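Long-range contact in dienelactone hydrolase (Anabaena variabilis, PDB 2O2G), which probably acts as a hydrolase of the dienelactone hydrolase family, built on the alpha/beta-hydrolase fold: residues T35-F40 against G64-L69. Sequence-based numbering, arbitrary orientation.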
loop_
_atom_site.group_PDB
_atom_site.type_symbol
_atom_site.label_atom_id
_atom_site.label_comp_id
_atom_site.label_asym_id
_atom_site.label_seq_id
_atom_site.Cartn_x
_atom_site.Cartn_y
_atom_site.Cartn_z
ATOM N N THR A 35 16.021 0.311 -6.942
ATOM C CA THR A 35 15.434 -0.419 -8.065
ATOM C C THR A 35 13.905 -0.621 -7.905
ATOM O O THR A 35 13.220 -0.807 -8.900
ATOM C CB THR A 35 16.101 -1.794 -8.230
ATOM O OG1 THR A 35 15.755 -2.639 -7.126
ATOM C CG2 THR A 35 17.611 -1.652 -8.292
ATOM N N GLY A 36 13.385 -0.574 -6.679
ATOM C CA GLY A 36 11.958 -0.750 -6.434
ATOM C C GLY A 36 11.369 0.458 -5.745
ATOM O O GLY A 36 12.103 1.218 -5.080
ATOM N N ILE A 37 10.061 0.671 -5.954
ATOM C CA ILE A 37 9.361 1.727 -5.258
ATOM C C ILE A 37 8.060 1.165 -4.698
ATOM O O ILE A 37 7.333 0.426 -5.384
ATOM C CB ILE A 37 9.109 2.968 -6.133
ATOM C CG1 ILE A 37 8.610 4.132 -5.250
ATOM C CG2 ILE A 37 8.156 2.664 -7.269
ATOM C CD1 ILE A 37 8.693 5.483 -5.919
ATOM N N VAL A 38 7.801 1.518 -3.445
ATOM C CA VAL A 38 6.597 1.103 -2.755
ATOM C C VAL A 38 5.602 2.266 -2.638
ATOM O O VAL A 38 5.865 3.282 -1.976
ATOM C CB VAL A 38 6.950 0.582 -1.375
ATOM C CG1 VAL A 38 5.686 0.156 -0.621
ATOM C CG2 VAL A 38 7.956 -0.571 -1.515
ATOM N N LEU A 39 4.465 2.102 -3.297
ATOM C CA LEU A 39 3.389 3.054 -3.225
ATOM C C LEU A 39 2.459 2.636 -2.078
ATOM O O LEU A 39 1.979 1.489 -2.041
ATOM C CB LEU A 39 2.650 3.102 -4.544
ATOM C CG LEU A 39 1.487 4.096 -4.719
ATOM C CD1 LEU A 39 1.815 5.562 -4.567
ATOM C CD2 LEU A 39 0.941 3.893 -6.086
ATOM N N PHE A 40 2.214 3.565 -1.149
ATOM C CA PHE A 40 1.373 3.310 0.032
ATOM C C PHE A 40 -0.082 3.742 -0.109
ATOM O O PHE A 40 -0.322 4.855 -0.481
ATOM C CB PHE A 40 1.922 4.063 1.242
ATOM C CG PHE A 40 3.123 3.463 1.831
ATOM C CD1 PHE A 40 4.335 3.537 1.179
ATOM C CD2 PHE A 40 3.073 2.858 3.087
ATOM C CE1 PHE A 40 5.464 2.989 1.741
ATOM C CE2 PHE A 40 4.208 2.332 3.656
ATOM C CZ PHE A 40 5.396 2.378 2.979
ATOM N N GLY A 64 16.898 0.386 1.266
ATOM C CA GLY A 64 17.239 0.835 -0.098
ATOM C C GLY A 64 16.094 0.886 -1.103
ATOM O O GLY A 64 16.338 0.938 -2.312
ATOM N N LEU A 65 14.850 0.836 -0.607
ATOM C CA LEU A 65 13.657 0.952 -1.421
ATOM C C LEU A 65 13.149 2.368 -1.456
ATOM O O LEU A 65 13.127 3.053 -0.413
ATOM C CB LEU A 65 12.526 0.110 -0.840
ATOM C CG LEU A 65 12.649 -1.404 -1.065
ATOM C CD1 LEU A 65 11.818 -2.182 -0.044
ATOM C CD2 LEU A 65 12.280 -1.781 -2.520
ATOM N N ALA A 66 12.721 2.790 -2.646
ATOM C CA ALA A 66 12.072 4.076 -2.820
ATOM C C ALA A 66 10.690 3.954 -2.254
ATOM O O ALA A 66 10.149 2.841 -2.181
ATOM C CB ALA A 66 11.975 4.449 -4.298
ATOM N N THR A 67 10.110 5.092 -1.858
ATOM C CA THR A 67 8.719 5.118 -1.345
ATOM C C THR A 67 7.926 6.350 -1.829
ATOM O O THR A 67 8.498 7.425 -2.020
ATOM C CB THR A 67 8.668 5.105 0.208
ATOM O OG1 THR A 67 9.284 6.290 0.745
ATOM C CG2 THR A 67 9.379 3.865 0.755
ATOM N N LEU A 68 6.633 6.157 -2.042
ATOM C CA LEU A 68 5.680 7.245 -2.337
ATOM C C LEU A 68 4.489 7.104 -1.392
ATOM O O LEU A 68 3.728 6.157 -1.477
ATOM C CB LEU A 68 5.204 7.233 -3.778
ATOM C CG LEU A 68 4.151 8.299 -4.129
ATOM C CD1 LEU A 68 4.695 9.711 -3.829
ATOM C CD2 LEU A 68 3.709 8.134 -5.581
ATOM N N LEU A 69 4.426 8.013 -0.422
ATOM C CA LEU A 69 3.333 8.113 0.515
ATOM C C LEU A 69 2.444 9.169 -0.105
ATOM O O LEU A 69 2.877 10.286 -0.310
ATOM C CB LEU A 69 3.869 8.556 1.863
ATOM C CG LEU A 69 4.670 7.462 2.586
ATOM C CD1 LEU A 69 5.672 8.087 3.519
ATOM C CD2 LEU A 69 3.744 6.544 3.309
HETATM O O HOH W 1 15.370 -0.741 -4.109
#
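Phe40 and Leu69 lie side by side on one face of two parallel strands, 36-40 and 66-69, and their contact illustrates how neighbouring parallel strands are joined by backbone hydrogen bonds and by apolar contacts on each face. From CB outward the phenylalanine can be followed atom by atom. CB sits 3.7 Å from Leu69 CD2; CG, turned anti to the carbonyl carbon (chi1 -75°), meets the same methyl more closely, at 3.5 Å; CD1 and CD2 stay within 3.8 Å of Leu69 CD2, CD1 also nearing Leu68 O at the ring edge, and CE1 reaches the CG2 methyl of Thr67 near the ring plane. Leu69 CD2 thus rests over one ring face, displaced toward the rim, in a CH-pi contact. Beyond the two segments the ring meets Phe119 and leans on Asn53 and Leu60; it lies near, without touching, a probable nucleophile elbow. An alanine here, keeping only CB against Leu69 CD2, would probably open a gap between Leu69, Thr67 and Phe119.

Four backbone hydrogen bonds, all 3.0 Å from N to O, join the strands: Gly36 O accepts from Ala66 N, Val38 N gives to Ala66 O, Val38 O accepts from Leu68 N, and Phe40 N gives to Leu68 O. The last two are nearly straight, at 171°. Ile37 and Leu39 bond instead to strand 115-121. On the other face Ile37 CG1 packs on Ala66 CB at 3.5 Å, while Leu39 CD1 presses against Leu68 CD2 at 3.4 Å, tighter than usual. At the N-terminal end a water accepts from Thr35 N and donates to Gly64 O.

Helix 51-63 links the strands in sequence, a beta-alpha-beta crossover. With it over Phe40 and Leu69, and helix 91-107 over Ile37 and Leu39, apolar contacts on both faces would help shield the four bonds from water.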